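PDB 4WA0: possible adhesin from Caldicellulosiruptor kronotskyensis, which probably mediates attachment of the bacterium to cellulose as a tapirin, this chain being its C-terminal beta-helix domain with a bound magnesium ion. Local coordinates for residues A[234-239]-A[262-267]; A[266-271]-A[299-304]; A[293-298]-A[315-320]. One frame throughout, in Å; residues are numbered along the deposited sequence.

Contact 1 of 3, residues A[234-239]-A[262-267]. With MG (magnesium ion), chain B.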
ATOM      1  N   THR A 234       6.511  -3.119  26.991  1.00 29.88           N
ATOM      2  CA  THR A 234       7.025  -1.926  27.634  1.00 29.26           C
ATOM      3  C   THR A 234       6.430  -0.702  26.944  1.00 28.45           C
ATOM      4  O   THR A 234       6.479  -0.601  25.701  1.00 26.72           O
ATOM      5  CB  THR A 234       8.573  -1.840  27.405  1.00 31.28           C
ATOM      6  OG1 THR A 234       9.156  -3.140  27.526  1.00 37.96           O
ATOM      7  CG2 THR A 234       9.243  -0.975  28.411  1.00 32.67           C
ATOM      8  N   PRO A 235       5.902   0.225  27.708  1.00 27.56           N
ATOM      9  CA  PRO A 235       5.510   1.475  27.017  1.00 27.13           C
ATOM     10  C   PRO A 235       6.683   2.179  26.369  1.00 23.66           C
ATOM     11  O   PRO A 235       7.820   2.189  26.911  1.00 21.72           O
ATOM     12  CB  PRO A 235       4.982   2.364  28.128  1.00 29.25           C
ATOM     13  CG  PRO A 235       5.202   1.622  29.407  1.00 32.11           C
ATOM     14  CD  PRO A 235       5.353   0.163  29.075  1.00 30.79           C
ATOM     15  N   LEU A 236       6.392   2.806  25.234  1.00 19.84           N
ATOM     16  CA  LEU A 236       7.373   3.640  24.598  1.00 20.31           C
ATOM     17  C   LEU A 236       7.841   4.735  25.593  1.00 20.19           C
ATOM     18  O   LEU A 236       7.055   5.274  26.421  1.00 18.54           O
ATOM     19  CB  LEU A 236       6.768   4.253  23.309  1.00 19.86           C
ATOM     20  CG  LEU A 236       6.313   3.262  22.213  1.00 18.42           C
ATOM     21  CD1 LEU A 236       5.750   3.959  20.954  1.00 18.12           C
ATOM     22  CD2 LEU A 236       7.436   2.295  21.812  1.00 18.07           C
ATOM     23  N   PRO A 237       9.120   5.122  25.519  1.00 21.17           N
ATOM     24  CA  PRO A 237       9.639   6.112  26.464  1.00 24.12           C
ATOM     25  C   PRO A 237       8.986   7.474  26.438  1.00 22.65           C
ATOM     26  O   PRO A 237       8.456   7.911  25.407  1.00 20.70           O
ATOM     27  CB  PRO A 237      11.122   6.268  26.093  1.00 23.51           C
ATOM     28  CG  PRO A 237      11.364   5.416  24.944  1.00 24.77           C
ATOM     29  CD  PRO A 237      10.187   4.531  24.702  1.00 22.96           C
ATOM     30  N   ALA A 238       8.976   8.107  27.609  1.00 20.30           N
ATOM     31  CA  ALA A 238       8.645   9.519  27.727  1.00 18.35           C
ATOM     32  C   ALA A 238       9.678  10.160  28.546  1.00 19.94           C
ATOM     33  O   ALA A 238      10.320   9.508  29.393  1.00 24.87           O
ATOM     34  CB  ALA A 238       7.271   9.748  28.367  1.00 24.15           C
ATOM     35  N   ASP A 239       9.847  11.443  28.337  1.00 18.56           N
ATOM     36  CA  ASP A 239      10.820  12.189  29.140  1.00 25.03           C
ATOM     37  C   ASP A 239      10.245  13.529  29.615  1.00 24.97           C
ATOM     38  O   ASP A 239       9.282  14.039  29.032  1.00 20.81           O
ATOM     39  CB  ASP A 239      12.173  12.362  28.368  1.00 24.08           C
ATOM     40  CG  ASP A 239      12.025  12.870  26.919  1.00 23.44           C
ATOM     41  OD1 ASP A 239      11.333  13.881  26.689  1.00 19.06           O
ATOM     42  OD2 ASP A 239      12.733  12.283  26.012  1.00 20.38           O
ATOM     43  N   TYR A 262       8.741   9.387  20.458  1.00 13.00           N
ATOM     44  CA  TYR A 262       7.981   8.267  20.942  1.00 14.32           C
ATOM     45  C   TYR A 262       6.743   8.828  21.649  1.00 15.04           C
ATOM     46  O   TYR A 262       6.877   9.698  22.510  1.00 14.24           O
ATOM     47  CB  TYR A 262       8.744   7.514  21.976  1.00 14.32           C
ATOM     48  CG  TYR A 262      10.019   6.830  21.462  1.00 12.92           C
ATOM     49  CD1 TYR A 262       9.948   5.681  20.796  1.00 14.50           C
ATOM     50  CD2 TYR A 262      11.264   7.329  21.793  1.00 15.86           C
ATOM     51  CE1 TYR A 262      11.120   5.032  20.334  1.00 17.03           C
ATOM     52  CE2 TYR A 262      12.435   6.708  21.327  1.00 15.05           C
ATOM     53  CZ  TYR A 262      12.326   5.547  20.642  1.00 16.42           C
ATOM     54  OH  TYR A 262      13.452   4.869  20.196  1.00 20.23           O
ATOM     55  N   GLY A 263       5.566   8.362  21.260  1.00 14.77           N
ATOM     56  CA  GLY A 263       4.332   8.682  22.051  1.00 13.02           C
ATOM     57  C   GLY A 263       3.579   7.400  22.289  1.00 14.80           C
ATOM     58  O   GLY A 263       2.939   6.881  21.387  1.00 13.59           O
ATOM     59  N   GLU A 264       3.597   6.883  23.513  1.00 13.97           N
ATOM     60  CA  GLU A 264       2.903   5.648  23.752  1.00 16.07           C
ATOM     61  C   GLU A 264       1.438   5.702  23.347  1.00 17.01           C
ATOM     62  O   GLU A 264       0.954   4.893  22.547  1.00 17.37           O
ATOM     63  CB  GLU A 264       3.051   5.201  25.218  1.00 17.03           C
ATOM     64  CG  GLU A 264       2.215   3.991  25.606  1.00 18.86           C
ATOM     65  CD  GLU A 264       2.677   2.660  24.997  1.00 20.95           C
ATOM     66  OE1 GLU A 264       3.716   2.619  24.276  1.00 20.92           O
ATOM     67  OE2 GLU A 264       2.031   1.623  25.241  1.00 23.63           O
ATOM     68  N   SER A 265       0.730   6.686  23.863  1.00 16.31           N
ATOM     69  CA  SER A 265      -0.707   6.772  23.610  1.00 19.99           C
ATOM     70  C   SER A 265      -1.149   7.366  22.298  1.00 14.90           C
ATOM     71  O   SER A 265      -2.267   7.074  21.816  1.00 13.54           O
ATOM     72  CB  SER A 265      -1.366   7.581  24.784  1.00 22.09           C
ATOM     73  OG  SER A 265      -1.184   6.901  26.033  1.00 29.73           O
ATOM     74  N   TYR A 266      -0.332   8.274  21.743  1.00 14.53           N
ATOM     75  CA  TYR A 266      -0.640   9.041  20.591  1.00 14.26           C
ATOM     76  C   TYR A 266       0.559   9.973  20.362  1.00 12.78           C
ATOM     77  O   TYR A 266       1.396  10.201  21.242  1.00 13.34           O
ATOM     78  CB  TYR A 266      -1.953   9.874  20.703  1.00 13.51           C
ATOM     79  CG  TYR A 266      -2.082  10.697  21.995  1.00 12.74           C
ATOM     80  CD1 TYR A 266      -1.453  11.934  22.136  1.00 12.52           C
ATOM     81  CD2 TYR A 266      -2.870  10.261  23.039  1.00 14.18           C
ATOM     82  CE1 TYR A 266      -1.573  12.646  23.306  1.00 12.75           C
ATOM     83  CE2 TYR A 266      -2.899  10.941  24.250  1.00 15.06           C
ATOM     84  CZ  TYR A 266      -2.344  12.149  24.341  1.00 13.02           C
ATOM     85  OH  TYR A 266      -2.404  12.876  25.475  1.00 14.04           O
ATOM     86  N   ILE A 267       0.626  10.483  19.130  1.00 11.88           N
ATOM     87  CA  ILE A 267       1.406  11.632  18.851  1.00 11.54           C
ATOM     88  C   ILE A 267       0.589  12.669  18.066  1.00 12.39           C
ATOM     89  O   ILE A 267       0.050  12.385  16.997  1.00 12.24           O
ATOM     90  CB  ILE A 267       2.745  11.346  18.068  1.00 12.21           C
ATOM     91  CG1 ILE A 267       3.617  10.338  18.785  1.00 12.78           C
ATOM     92  CG2 ILE A 267       3.463  12.645  17.817  1.00 12.94           C
ATOM     93  CD1 ILE A 267       4.735   9.748  17.916  1.00 13.54           C
TER
HETATM   94 MG    MG B 601       9.142  14.730  26.909  1.00 21.71          MG
HETATM   95  O   HOH W   1       5.541   7.994  25.255  1.00 18.54           O
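Glu-264 OE1 accepts the backbone N-H of Leu-236 in an almost straight bond (N to OE1 2.8 Å, 172° at the hydrogen) and also forms a salt bridge with Arg-297. The amide reaches the oxygen from above the carboxylate plane, 52° out of it. To put OE1 there, Glu-264 sets CG anti to its backbone N (chi1 173°) and then bends at chi2, which also lays its carboxyl carbon CD 3.9 Å from Pro-235 CB. Glutamate suits this turn: it is long enough to span the gap to the loop, and its charge answers the arginine.

Within the Pro-Leu-Pro run 235-237 the leucine alone carries a backbone N-H, and it is spent here. The leucine side chain points inward, its CB meeting Tyr-262 CB at 4.0 Å and its CG lying close to the same glutamate oxygen. Beyond it, Pro-237 sits on one face of the Tyr-262 ring in a CH-pi contact, CG 4.0 Å from the centroid and displaced toward the rim; the phenol OH bonds to Asp-347. One water bridges the two backbones, accepting from Glu-264 N (2.8 Å) and lying within bonding distance of Pro-237 O.

Two residues farther on, Asp-239 binds magnesium through both O (2.2 Å) and OD1, with Val-241, Ser-243, Leu-246 and Glu-275 completing the site. A shared carboxylate oxygen held by an amide and a guanidinium is probably kept in its charged form, and together with the proline-tyrosine packing it ties the loop leading into the metal site to the end of strand 258-263.

Contact 2 of 3, residues A[266-271]-A[299-304]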
ATOM      1  N   TYR A 266      -0.332   8.274  21.743  1.00 14.53           N
ATOM      2  CA  TYR A 266      -0.640   9.041  20.591  1.00 14.26           C
ATOM      3  C   TYR A 266       0.559   9.973  20.362  1.00 12.78           C
ATOM      4  O   TYR A 266       1.396  10.201  21.242  1.00 13.34           O
ATOM      5  CB  TYR A 266      -1.953   9.874  20.703  1.00 13.51           C
ATOM      6  CG  TYR A 266      -2.082  10.697  21.995  1.00 12.74           C
ATOM      7  CD1 TYR A 266      -1.453  11.934  22.136  1.00 12.52           C
ATOM      8  CD2 TYR A 266      -2.870  10.261  23.039  1.00 14.18           C
ATOM      9  CE1 TYR A 266      -1.573  12.646  23.306  1.00 12.75           C
ATOM     10  CE2 TYR A 266      -2.899  10.941  24.250  1.00 15.06           C
ATOM     11  CZ  TYR A 266      -2.344  12.149  24.341  1.00 13.02           C
ATOM     12  OH  TYR A 266      -2.404  12.876  25.475  1.00 14.04           O
ATOM     13  N   ILE A 267       0.626  10.483  19.130  1.00 11.88           N
ATOM     14  CA  ILE A 267       1.406  11.632  18.851  1.00 11.54           C
ATOM     15  C   ILE A 267       0.589  12.669  18.066  1.00 12.39           C
ATOM     16  O   ILE A 267       0.050  12.385  16.997  1.00 12.24           O
ATOM     17  CB  ILE A 267       2.745  11.346  18.068  1.00 12.21           C
ATOM     18  CG1 ILE A 267       3.617  10.338  18.785  1.00 12.78           C
ATOM     19  CG2 ILE A 267       3.463  12.645  17.817  1.00 12.94           C
ATOM     20  CD1 ILE A 267       4.735   9.748  17.916  1.00 13.54           C
ATOM     21  N   ASN A 268       0.640  13.899  18.543  1.00 11.61           N
ATOM     22  CA  ASN A 268       0.087  15.064  17.826  1.00 12.63           C
ATOM     23  C   ASN A 268       1.229  16.025  17.440  1.00 13.12           C
ATOM     24  O   ASN A 268       2.157  16.210  18.230  1.00 13.77           O
ATOM     25  CB  ASN A 268      -0.956  15.805  18.693  1.00 13.54           C
ATOM     26  CG  ASN A 268      -2.055  14.895  19.101  1.00 14.02           C
ATOM     27  OD1 ASN A 268      -2.534  14.084  18.300  1.00 15.25           O
ATOM     28  ND2 ASN A 268      -2.419  14.917  20.417  1.00 13.11           N
ATOM     29  N   ASP A 269       1.192  16.551  16.220  1.00 13.04           N
ATOM     30  CA  ASP A 269       2.437  17.149  15.720  1.00 17.05           C
ATOM     31  C   ASP A 269       2.866  18.416  16.371  1.00 17.12           C
ATOM     32  O   ASP A 269       4.071  18.649  16.495  1.00 17.41           O
ATOM     33  CB  ASP A 269       2.482  17.230  14.214  1.00 18.25           C
ATOM     34  CG  ASP A 269       1.573  18.256  13.661  1.00 19.94           C
ATOM     35  OD1 ASP A 269       0.535  18.591  14.255  1.00 20.62           O
ATOM     36  OD2 ASP A 269       1.933  18.733  12.545  1.00 27.97           O
ATOM     37  N   ASN A 270       1.922  19.222  16.853  1.00 15.67           N
ATOM     38  CA  ASN A 270       2.338  20.412  17.572  1.00 17.82           C
ATOM     39  C   ASN A 270       3.043  20.060  18.906  1.00 16.45           C
ATOM     40  O   ASN A 270       4.017  20.729  19.301  1.00 18.06           O
ATOM     41  CB  ASN A 270       1.132  21.284  17.780  1.00 18.51           C
ATOM     42  CG  ASN A 270       0.119  20.609  18.677  1.00 20.16           C
ATOM     43  OD1 ASN A 270      -0.261  19.480  18.439  1.00 19.93           O
ATOM     44  ND2 ASN A 270      -0.266  21.274  19.751  1.00 22.61           N
ATOM     45  N   GLU A 271       2.582  19.035  19.628  1.00 14.47           N
ATOM     46  CA  GLU A 271       3.285  18.485  20.762  1.00 14.70           C
ATOM     47  C   GLU A 271       4.658  17.843  20.402  1.00 15.81           C
ATOM     48  O   GLU A 271       5.652  17.991  21.154  1.00 15.11           O
ATOM     49  CB  GLU A 271       2.418  17.440  21.501  1.00 14.53           C
ATOM     50  CG  GLU A 271       1.255  18.162  22.210  1.00 17.25           C
ATOM     51  CD  GLU A 271      -0.017  17.361  22.435  1.00 18.31           C
ATOM     52  OE1 GLU A 271      -0.177  16.259  21.870  1.00 16.03           O
ATOM     53  OE2 GLU A 271      -0.934  17.932  23.143  1.00 16.67           O
ATOM     54  N   ASN A 299      -2.810   6.909  17.678  1.00 12.50           N
ATOM     55  CA  ASN A 299      -2.941   7.623  16.388  1.00 12.94           C
ATOM     56  C   ASN A 299      -1.947   8.741  16.289  1.00 12.46           C
ATOM     57  O   ASN A 299      -1.435   9.237  17.309  1.00 12.74           O
ATOM     58  CB  ASN A 299      -4.302   8.193  16.209  1.00 13.90           C
ATOM     59  CG  ASN A 299      -5.379   7.095  16.113  1.00 12.51           C
ATOM     60  OD1 ASN A 299      -5.149   5.968  15.722  1.00 11.25           O
ATOM     61  ND2 ASN A 299      -6.591   7.475  16.543  1.00 14.46           N
ATOM     62  N   ILE A 300      -1.596   9.090  15.060  1.00 13.06           N
ATOM     63  CA  ILE A 300      -0.729  10.235  14.760  1.00 14.73           C
ATOM     64  C   ILE A 300      -1.513  11.258  14.023  1.00 14.61           C
ATOM     65  O   ILE A 300      -2.086  10.952  12.961  1.00 14.04           O
ATOM     66  CB  ILE A 300       0.581   9.766  14.027  1.00 18.40           C
ATOM     67  CG1 ILE A 300       1.330   8.834  14.991  1.00 18.24           C
ATOM     68  CG2 ILE A 300       1.423  10.944  13.528  1.00 19.82           C
ATOM     69  CD1 ILE A 300       2.566   8.236  14.358  1.00 21.10           C
ATOM     70  N   THR A 301      -1.552  12.500  14.559  1.00 13.11           N
ATOM     71  CA  THR A 301      -2.413  13.591  14.052  1.00 13.60           C
ATOM     72  C   THR A 301      -1.552  14.780  13.719  1.00 15.36           C
ATOM     73  O   THR A 301      -0.688  15.195  14.487  1.00 15.24           O
ATOM     74  CB  THR A 301      -3.482  13.985  15.079  1.00 14.96           C
ATOM     75  OG1 THR A 301      -4.179  12.789  15.410  1.00 13.65           O
ATOM     76  CG2 THR A 301      -4.506  15.025  14.530  1.00 18.30           C
ATOM     77  N   PHE A 302      -1.888  15.368  12.591  1.00 16.27           N
ATOM     78  CA  PHE A 302      -1.220  16.565  12.061  1.00 17.65           C
ATOM     79  C   PHE A 302      -2.281  17.618  12.166  1.00 18.04           C
ATOM     80  O   PHE A 302      -3.410  17.440  11.654  1.00 18.13           O
ATOM     81  CB  PHE A 302      -0.722  16.337  10.629  1.00 19.13           C
ATOM     82  CG  PHE A 302       0.339  15.308  10.525  1.00 17.63           C
ATOM     83  CD1 PHE A 302       1.658  15.554  10.832  1.00 17.66           C
ATOM     84  CD2 PHE A 302      -0.006  13.993  10.185  1.00 17.47           C
ATOM     85  CE1 PHE A 302       2.635  14.555  10.758  1.00 17.96           C
ATOM     86  CE2 PHE A 302       0.962  13.025  10.152  1.00 17.15           C
ATOM     87  CZ  PHE A 302       2.272  13.275  10.440  1.00 19.92           C
ATOM     88  N   VAL A 303      -1.983  18.674  12.946  1.00 19.02           N
ATOM     89  CA  VAL A 303      -3.038  19.625  13.315  1.00 24.28           C
ATOM     90  C   VAL A 303      -3.133  20.880  12.455  1.00 29.90           C
ATOM     91  O   VAL A 303      -4.160  21.551  12.497  1.00 31.79           O
ATOM     92  CB  VAL A 303      -3.024  20.040  14.830  1.00 26.60           C
ATOM     93  CG1 VAL A 303      -3.151  18.810  15.719  1.00 27.16           C
ATOM     94  CG2 VAL A 303      -1.762  20.791  15.182  1.00 26.70           C
ATOM     95  N   GLY A 304      -2.120  21.174  11.670  1.00 32.74           N
ATOM     96  CA  GLY A 304      -2.235  22.315  10.717  1.00 37.88           C
ATOM     97  C   GLY A 304      -3.345  22.337   9.651  1.00 35.86           C
ATOM     98  O   GLY A 304      -3.795  21.308   9.136  1.00 33.02           O
TER
HETATM   99  O   HOH W   2      -3.049  11.583  17.627  1.00 12.68           O
HETATM  100  O   HOH W   3       0.650  19.883  10.834  1.00 32.75           O
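Ile-267 and Ile-300 pair in parallel register, and the three backbone bonds around them form the close-packed part of this contact. Ile-267 N donates to Asn-299 O, Thr-301 N returns a bond to Ile-267 O at 2.9 Å, and Asp-269 N donates to Thr-301 O. The short strands run only 7° apart. Both isoleucines turn to the buried face, where Ile-267 CB lies 4.2 Å from Ile-300 CG1; branched aliphatic residues fill such a face well.

At the far end the chain turns into helix 269-280, and Asp-269 replaces a backbone partner with its side chain. With CG between the backbone N and the carbonyl carbon (chi1 72°), OD1 swings across to accept from Val-303 N at 2.8 Å, met from above the carboxylate plane. OD2 lies at the edge of the Phe-302 ring, 3.6 Å from CD1, with carboxylate and ring planes 77° apart. OD2 also forms a salt bridge with Arg-273, which would offset the charge of this buried acid.

The face carrying Asn-268 and Thr-301 is wetter. These side chains lie alongside each other, but Asn-268 OD1 and Thr-301 OG1 are joined through a water, 2.6 Å from OD1, rather than directly. Asn-268 ND2 instead reaches forward to Glu-271 OE1 in the first turn of the helix. Polar, short side chains fit a surface where water does the bridging.

Strand 266-268 forms one edge of its parallel sheet within the chain. Strand 299-302 lies between it and strand 320-325, while on the inner side Ile-267 and Ile-300 both pack against Leu-294 of strand 291-296.

Contact 3 of 3, residues A[293-298]-A[315-320]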
ATOM      1  N   HIS A 293      11.372  10.464  12.783  1.00 11.92           N
ATOM      2  CA  HIS A 293      10.765   9.161  12.911  1.00 11.78           C
ATOM      3  C   HIS A 293       9.752   9.240  14.064  1.00 13.60           C
ATOM      4  O   HIS A 293      10.130   9.566  15.145  1.00 12.51           O
ATOM      5  CB  HIS A 293      11.816   8.111  13.151  1.00 13.70           C
ATOM      6  CG  HIS A 293      12.867   8.131  12.093  1.00 12.66           C
ATOM      7  ND1 HIS A 293      12.659   7.530  10.886  1.00 14.02           N
ATOM      8  CD2 HIS A 293      14.052   8.772  12.000  1.00 14.45           C
ATOM      9  CE1 HIS A 293      13.677   7.790  10.081  1.00 12.75           C
ATOM     10  NE2 HIS A 293      14.520   8.554  10.726  1.00 12.72           N
ATOM     11  N   LEU A 294       8.486   8.968  13.765  1.00 11.37           N
ATOM     12  CA  LEU A 294       7.401   9.101  14.734  1.00 11.02           C
ATOM     13  C   LEU A 294       6.968   7.671  15.046  1.00 11.84           C
ATOM     14  O   LEU A 294       6.620   6.897  14.125  1.00 11.60           O
ATOM     15  CB  LEU A 294       6.230   9.843  14.089  1.00 11.83           C
ATOM     16  CG  LEU A 294       6.480  11.302  13.721  1.00 13.13           C
ATOM     17  CD1 LEU A 294       5.270  11.851  12.968  1.00 13.28           C
ATOM     18  CD2 LEU A 294       6.904  12.211  14.869  1.00 13.95           C
ATOM     19  N   ILE A 295       6.979   7.307  16.323  1.00 11.02           N
ATOM     20  CA  ILE A 295       6.626   5.959  16.770  1.00 11.21           C
ATOM     21  C   ILE A 295       5.616   6.055  17.910  1.00 13.08           C
ATOM     22  O   ILE A 295       5.876   6.754  18.899  1.00 12.07           O
ATOM     23  CB  ILE A 295       7.858   5.181  17.227  1.00 12.39           C
ATOM     24  CG1 ILE A 295       8.986   5.288  16.156  1.00 15.98           C
ATOM     25  CG2 ILE A 295       7.481   3.745  17.531  1.00 14.13           C
ATOM     26  CD1 ILE A 295      10.103   4.366  16.364  1.00 18.42           C
ATOM     27  N   SER A 296       4.473   5.412  17.693  1.00 12.87           N
ATOM     28  CA  SER A 296       3.341   5.449  18.631  1.00 11.99           C
ATOM     29  C   SER A 296       2.637   4.112  18.777  1.00 14.42           C
ATOM     30  O   SER A 296       2.741   3.176  17.879  1.00 13.84           O
ATOM     31  CB  SER A 296       2.420   6.545  18.162  1.00 12.04           C
ATOM     32  OG  SER A 296       1.449   6.832  19.159  1.00 14.06           O
ATOM     33  N   ARG A 297       1.866   3.954  19.876  1.00 14.02           N
ATOM     34  CA  ARG A 297       0.882   2.879  19.907  1.00 15.88           C
ATOM     35  C   ARG A 297      -0.525   3.396  19.826  1.00 16.63           C
ATOM     36  O   ARG A 297      -1.468   2.656  20.081  1.00 18.33           O
ATOM     37  CB  ARG A 297       1.029   1.988  21.165  1.00 16.85           C
ATOM     38  CG  ARG A 297       2.330   1.205  21.167  1.00 16.56           C
ATOM     39  CD  ARG A 297       2.285   0.041  22.122  1.00 18.29           C
ATOM     40  NE  ARG A 297       3.388  -0.904  21.987  1.00 18.35           N
ATOM     41  CZ  ARG A 297       4.561  -0.837  22.607  1.00 19.36           C
ATOM     42  NH1 ARG A 297       4.908   0.181  23.348  1.00 17.37           N
ATOM     43  NH2 ARG A 297       5.438  -1.834  22.424  1.00 20.72           N
ATOM     44  N   GLY A 298      -0.666   4.649  19.480  1.00 14.51           N
ATOM     45  CA  GLY A 298      -1.935   5.232  19.124  1.00 14.08           C
ATOM     46  C   GLY A 298      -1.873   5.994  17.843  1.00 13.13           C
ATOM     47  O   GLY A 298      -1.048   5.685  16.959  1.00 14.01           O
ATOM     48  N   ILE A 315       5.830   4.749  12.438  1.00 11.75           N
ATOM     49  CA  ILE A 315       5.690   3.375  12.918  1.00 11.61           C
ATOM     50  C   ILE A 315       4.667   3.325  14.013  1.00 12.72           C
ATOM     51  O   ILE A 315       4.803   4.041  15.004  1.00 13.71           O
ATOM     52  CB  ILE A 315       7.030   2.818  13.427  1.00 13.85           C
ATOM     53  CG1 ILE A 315       8.023   2.805  12.284  1.00 15.63           C
ATOM     54  CG2 ILE A 315       6.866   1.377  13.975  1.00 14.02           C
ATOM     55  CD1 ILE A 315       9.438   2.598  12.692  1.00 18.02           C
ATOM     56  N   SER A 316       3.638   2.509  13.818  1.00 12.87           N
ATOM     57  CA  SER A 316       2.695   2.278  14.876  1.00 15.91           C
ATOM     58  C   SER A 316       2.865   0.852  15.346  1.00 16.21           C
ATOM     59  O   SER A 316       2.950  -0.085  14.534  1.00 15.30           O
ATOM     60  CB  SER A 316       1.292   2.393  14.330  1.00 18.93           C
ATOM     61  OG  SER A 316       0.354   1.644  15.138  1.00 21.02           O
ATOM     62  N   LEU A 317       2.849   0.689  16.656  1.00 16.23           N
ATOM     63  CA  LEU A 317       3.060  -0.602  17.291  1.00 17.48           C
ATOM     64  C   LEU A 317       1.906  -0.890  18.215  1.00 19.54           C
ATOM     65  O   LEU A 317       2.036  -1.776  19.056  1.00 17.89           O
ATOM     66  CB  LEU A 317       4.404  -0.616  18.081  1.00 18.53           C
ATOM     67  CG  LEU A 317       5.674  -0.465  17.231  1.00 19.19           C
ATOM     68  CD1 LEU A 317       6.912  -0.432  18.084  1.00 21.32           C
ATOM     69  CD2 LEU A 317       5.728  -1.548  16.215  1.00 22.20           C
ATOM     70  N   GLY A 318       0.787  -0.200  17.979  1.00 18.44           N
ATOM     71  CA  GLY A 318      -0.476  -0.410  18.631  1.00 20.86           C
ATOM     72  C   GLY A 318      -1.402  -1.398  17.948  1.00 20.51           C
ATOM     73  O   GLY A 318      -1.029  -2.123  17.046  1.00 21.42           O
ATOM     74  N   SER A 319      -2.657  -1.467  18.393  1.00 21.18           N
ATOM     75  CA  SER A 319      -3.562  -2.467  17.834  1.00 22.60           C
ATOM     76  C   SER A 319      -4.167  -2.022  16.561  1.00 23.30           C
ATOM     77  O   SER A 319      -4.521  -2.844  15.728  1.00 26.31           O
ATOM     78  CB  SER A 319      -4.685  -2.880  18.799  1.00 25.18           C
ATOM     79  OG  SER A 319      -5.482  -1.764  19.082  1.00 29.37           O
ATOM     80  N   THR A 320      -4.309  -0.723  16.376  1.00 22.34           N
ATOM     81  CA  THR A 320      -4.817  -0.155  15.142  1.00 25.31           C
ATOM     82  C   THR A 320      -4.196   1.239  15.033  1.00 21.82           C
ATOM     83  O   THR A 320      -3.669   1.778  16.028  1.00 19.67           O
ATOM     84  CB  THR A 320      -6.350   0.066  15.097  1.00 26.66           C
ATOM     85  OG1 THR A 320      -6.728   1.004  16.117  1.00 30.47           O
ATOM     86  CG2 THR A 320      -7.175  -1.249  15.254  1.00 33.28           C
TER
HETATM   87  O   HOH W   4      -3.077  -0.096  21.025  1.00 33.53           O
HETATM   88  O   HOH W   5      -0.938   2.814  16.895  1.00 18.83           O
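Two parallel strands of the beta-helix, 291-296 and 313-316, neighbours in one sheet from adjacent turns of the coil, meet here and then leave it together through matching turns. Leu-294 O accepts from Ile-315 N at 2.8 Å, Ile-315 O from Ser-296 N, and Ser-296 O from Leu-317 N, alternating as parallel pairing requires.

Ile-295 and Ile-315 stand side by side on one face, pointing the same way, and their tips touch at 4.1 Å between the two CD1 atoms. Ile-295 CG2 also approaches Leu-317 CD1. On the other face are Ser-296 and Ser-316, small enough to let their hydroxyls fold back on the turns. With its OG anti to the backbone N (chi1 -168°), Ser-296 takes the N-H of Gly-298 at 3.1 Å, an ST turn, while the same oxygen bonds to Gly-263 O. Ser-316 OG receives a weak bond from Gly-318 N and donates to a water (2.5 Å) that in turn donates to Gly-298 O and Thr-320 O.

Past the strands, Arg-297 stretches from CG to NE across Leu-317, its CG 3.6 Å from Leu-317 C. NE makes a weak, bent bond to Leu-317 O, whereas NH1 is engaged by Glu-264 and Thr-234 O. Gly-318 passes close by, its CA 3.5 Å from Arg-297 O; having no side chain, it lets the two backbones come this close.

Strand 258-263 flanks strand 291-296 on the side away from 313-316. Helix 342-352 packs on the isoleucine face, with Ile-348 against Ile-295 and Thr-352 against Leu-317, and Ile-267 of strand 266-268 meets Ser-296.

In the fold
Contact 3 is the buried one, joining neighbouring strands of the beta-helix through regular backbone bonds and isoleucine packing. Contact 2 uses the same parallel pairing on another sheet but is only partly buried, with water and amide groups on its outer face. Contact 1, also partly buried and with its centre farthest from that of the chain (about 26 Å), differs in kind: a proline-rich loop without regular structure is held by one backbone-to-carboxylate hydrogen bond and by packing on an aromatic ring, next to the magnesium site. Contacts 1 and 2 share Tyr-266 and Ile-267. Contacts 1 and 3 meet through Glu-264 with Arg-297, and Ile-267 CD1 of contact 2 packs against the carbonyl of Ile-295 in contact 3.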